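Local atomic coordinates of redox-sensing transcriptional repressor Rex (Thermus thermophilus, PDB entry 2DT5), a protein that represses transcription as a homodimeric winged-helix DNA-binding protein, probably in response to changes in the NADH/NAD(+) balance of the cell. Residues L15-E20 against E32-L37. The protein carries 1 engineered substitution. Residues are numbered along the deposited sequence; the frame is centred on the assembly and turned at random.
Sequences LRILEE and EQLGGL. Engineered in segment 32-37: Gly36 (natural residue Glu).
The backbone bond from Gly36 N to Glu32 O, 3.0 Å long, belongs to the helical turns that set Leu34 and Leu37 against Ile17, and Leu34 also against Leu18. Gly36 is an engineered replacement for the natural glutamate and takes no part in the packing. What joins the two helices is apolar. The axes of the two segments pass 10.2 Å apart at 112°, and the buried surface is small, 220 Å² over both sides.

Ile17 does most of the touching. With CG1 beside the backbone N (chi1 -67°), CG2 is left anti to that N and meets Leu37. There Ile17 CG2 presses on Leu37 CD1 at 3.4 Å, tighter than usual for two methyls. The other branch runs out extended, and Ile17 CD1 rests on the backbone of the same leucine, 3.5 Å from Leu37 C. Ile17 thus holds Leu37 at both main chain and side chain. Leu34 comes in beside it. Leu34 CD1 stands 4.1 Å from Ile17 CG2 and also 4.1 Å from Leu18 CD2. Leu18 and Leu34 meet at about a right angle. An alanine in place of Ile17 would probably leave a gap beside Leu34 and let the Leu37 side chain turn more freely.

Residues 15-20 and 32-37 both lie within the predicted helix-turn-helix region. Leu21 of helix 7-23 also packs on Leu34 and Leu37, and Thr29 of strand 28-29 touches Leu18 and Leu34. Leu67 and Leu71 of helix 64-75 touch Leu18, so that helix 64-75 packs against helix 7-23 next to this contact in the winged-helix domain.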
ATOM      1  N   LEU B  15      -1.777 -11.037  11.084  1.00 28.93           N
ATOM      2  CA  LEU B  15      -0.692 -11.954  10.791  1.00 31.22           C
ATOM      3  C   LEU B  15       0.670 -11.276  10.966  1.00 39.16           C
ATOM      4  O   LEU B  15       1.602 -11.886  11.514  1.00 40.54           O
ATOM      5  CB  LEU B  15      -0.838 -12.517   9.383  1.00 26.30           C
ATOM      6  CG  LEU B  15       0.262 -13.495   8.978  1.00 35.41           C
ATOM      7  CD1 LEU B  15       0.270 -14.680   9.940  1.00 35.95           C
ATOM      8  CD2 LEU B  15       0.047 -13.967   7.535  1.00 37.14           C
ATOM      9  N   ARG B  16       0.792 -10.027  10.510  1.00 39.16           N
ATOM     10  CA  ARG B  16       2.059  -9.283  10.663  1.00 42.96           C
ATOM     11  C   ARG B  16       2.353  -9.170  12.153  1.00 33.73           C
ATOM     12  O   ARG B  16       3.449  -9.479  12.598  1.00 37.76           O
ATOM     13  CB  ARG B  16       1.972  -7.857  10.067  1.00 37.31           C
ATOM     14  CG  ARG B  16       1.725  -7.813   8.567  1.00 46.27           C
ATOM     15  CD  ARG B  16       2.462  -8.951   7.880  1.00 57.56           C
ATOM     16  NE  ARG B  16       2.149  -9.031   6.458  1.00 66.18           N
ATOM     17  CZ  ARG B  16       2.400 -10.093   5.698  1.00 67.11           C
ATOM     18  NH1 ARG B  16       2.963 -11.180   6.221  1.00 60.93           N
ATOM     19  NH2 ARG B  16       2.102 -10.059   4.408  1.00 65.68           N
ATOM     20  N   ILE B  17       1.348  -8.726  12.902  1.00 33.94           N
ATOM     21  CA  ILE B  17       1.451  -8.574  14.348  1.00 35.86           C
ATOM     22  C   ILE B  17       1.889  -9.884  15.007  1.00 42.20           C
ATOM     23  O   ILE B  17       2.804  -9.899  15.828  1.00 42.70           O
ATOM     24  CB  ILE B  17       0.111  -8.160  14.925  1.00 29.45           C
ATOM     25  CG1 ILE B  17      -0.238  -6.749  14.441  1.00 31.56           C
ATOM     26  CG2 ILE B  17       0.141  -8.244  16.443  1.00 32.31           C
ATOM     27  CD1 ILE B  17      -1.640  -6.324  14.786  1.00 32.00           C
ATOM     28  N   LEU B  18       1.226 -10.979  14.643  1.00 37.52           N
ATOM     29  CA  LEU B  18       1.547 -12.293  15.188  1.00 37.78           C
ATOM     30  C   LEU B  18       2.967 -12.717  14.837  1.00 40.98           C
ATOM     31  O   LEU B  18       3.635 -13.382  15.635  1.00 39.01           O
ATOM     32  CB  LEU B  18       0.561 -13.358  14.663  1.00 36.99           C
ATOM     33  CG  LEU B  18      -0.892 -13.319  15.152  1.00 38.88           C
ATOM     34  CD1 LEU B  18      -1.764 -14.232  14.277  1.00 38.23           C
ATOM     35  CD2 LEU B  18      -0.943 -13.741  16.628  1.00 37.64           C
ATOM     36  N   GLU B  19       3.418 -12.353  13.636  1.00 38.56           N
ATOM     37  CA  GLU B  19       4.764 -12.694  13.197  1.00 44.89           C
ATOM     38  C   GLU B  19       5.759 -11.978  14.097  1.00 45.42           C
ATOM     39  O   GLU B  19       6.803 -12.534  14.436  1.00 39.39           O
ATOM     40  CB  GLU B  19       5.010 -12.251  11.747  1.00 47.79           C
ATOM     41  CG  GLU B  19       4.142 -12.930  10.695  1.00 56.15           C
ATOM     42  CD  GLU B  19       4.311 -12.302   9.309  1.00 58.43           C
ATOM     43  OE1 GLU B  19       4.219 -11.057   9.195  1.00 57.87           O
ATOM     44  OE2 GLU B  19       4.531 -13.051   8.332  1.00 56.20           O
ATOM     45  N   GLU B  20       5.434 -10.742  14.481  1.00 42.26           N
ATOM     46  CA  GLU B  20       6.335  -9.982  15.339  1.00 51.25           C
ATOM     47  C   GLU B  20       6.179 -10.368  16.806  1.00 48.85           C
ATOM     48  O   GLU B  20       7.149 -10.345  17.553  1.00 46.74           O
ATOM     49  CB  GLU B  20       6.173  -8.462  15.124  1.00 54.91           C
ATOM     50  CG  GLU B  20       4.752  -7.932  14.959  1.00 62.38           C
ATOM     51  CD  GLU B  20       4.714  -6.439  14.566  1.00 69.24           C
ATOM     52  OE1 GLU B  20       5.335  -6.072  13.540  1.00 64.66           O
ATOM     53  OE2 GLU B  20       4.060  -5.635  15.281  1.00 63.51           O
ATOM     54  N   GLU B  32      -7.692  -8.495  22.912  1.00 48.04           N
ATOM     55  CA  GLU B  32      -7.446  -7.137  23.357  1.00 50.16           C
ATOM     56  C   GLU B  32      -6.050  -6.693  22.932  1.00 46.04           C
ATOM     57  O   GLU B  32      -5.871  -5.611  22.375  1.00 45.62           O
ATOM     58  CB  GLU B  32      -7.610  -7.058  24.872  1.00 55.77           C
ATOM     59  CG  GLU B  32      -7.617  -5.635  25.398  1.00 68.87           C
ATOM     60  CD  GLU B  32      -8.152  -5.542  26.813  1.00 72.10           C
ATOM     61  OE1 GLU B  32      -9.372  -5.762  27.000  1.00 74.01           O
ATOM     62  OE2 GLU B  32      -7.348  -5.257  27.731  1.00 69.45           O
ATOM     63  N   GLN B  33      -5.057  -7.535  23.176  1.00 48.25           N
ATOM     64  CA  GLN B  33      -3.697  -7.204  22.777  1.00 47.50           C
ATOM     65  C   GLN B  33      -3.620  -7.075  21.255  1.00 49.56           C
ATOM     66  O   GLN B  33      -2.996  -6.147  20.740  1.00 43.31           O
ATOM     67  CB  GLN B  33      -2.732  -8.280  23.247  1.00 48.95           C
ATOM     68  CG  GLN B  33      -1.334  -8.116  22.699  1.00 58.47           C
ATOM     69  CD  GLN B  33      -0.439  -9.283  23.057  1.00 63.00           C
ATOM     70  OE1 GLN B  33       0.750  -9.288  22.744  1.00 69.81           O
ATOM     71  NE2 GLN B  33      -1.010 -10.287  23.717  1.00 71.96           N
ATOM     72  N   LEU B  34      -4.244  -8.011  20.537  1.00 44.56           N
ATOM     73  CA  LEU B  34      -4.250  -7.968  19.069  1.00 44.94           C
ATOM     74  C   LEU B  34      -4.983  -6.713  18.593  1.00 36.97           C
ATOM     75  O   LEU B  34      -4.513  -6.001  17.722  1.00 38.69           O
ATOM     76  CB  LEU B  34      -4.948  -9.211  18.505  1.00 46.42           C
ATOM     77  CG  LEU B  34      -4.116 -10.215  17.696  1.00 49.56           C
ATOM     78  CD1 LEU B  34      -2.779 -10.462  18.347  1.00 46.48           C
ATOM     79  CD2 LEU B  34      -4.894 -11.518  17.572  1.00 49.56           C
ATOM     80  N   GLY B  35      -6.132  -6.443  19.188  1.00 35.27           N
ATOM     81  CA  GLY B  35      -6.914  -5.290  18.793  1.00 43.77           C
ATOM     82  C   GLY B  35      -6.140  -3.998  18.930  1.00 50.82           C
ATOM     83  O   GLY B  35      -6.271  -3.096  18.102  1.00 51.06           O
ATOM     84  N   GLY B  36      -5.338  -3.916  19.986  1.00 51.23           N
ATOM     85  CA  GLY B  36      -4.546  -2.727  20.239  1.00 50.24           C
ATOM     86  C   GLY B  36      -3.447  -2.581  19.211  1.00 49.55           C
ATOM     87  O   GLY B  36      -3.300  -1.527  18.602  1.00 47.48           O
ATOM     88  N   LEU B  37      -2.679  -3.644  19.005  1.00 44.51           N
ATOM     89  CA  LEU B  37      -1.600  -3.606  18.039  1.00 46.30           C
ATOM     90  C   LEU B  37      -2.073  -3.351  16.609  1.00 48.45           C
ATOM     91  O   LEU B  37      -1.330  -2.812  15.799  1.00 47.60           O
ATOM     92  CB  LEU B  37      -0.810  -4.909  18.087  1.00 48.36           C
ATOM     93  CG  LEU B  37      -0.152  -5.228  19.430  1.00 53.70           C
ATOM     94  CD1 LEU B  37       0.620  -6.538  19.317  1.00 43.38           C
ATOM     95  CD2 LEU B  37       0.780  -4.081  19.826  1.00 54.27           C
TER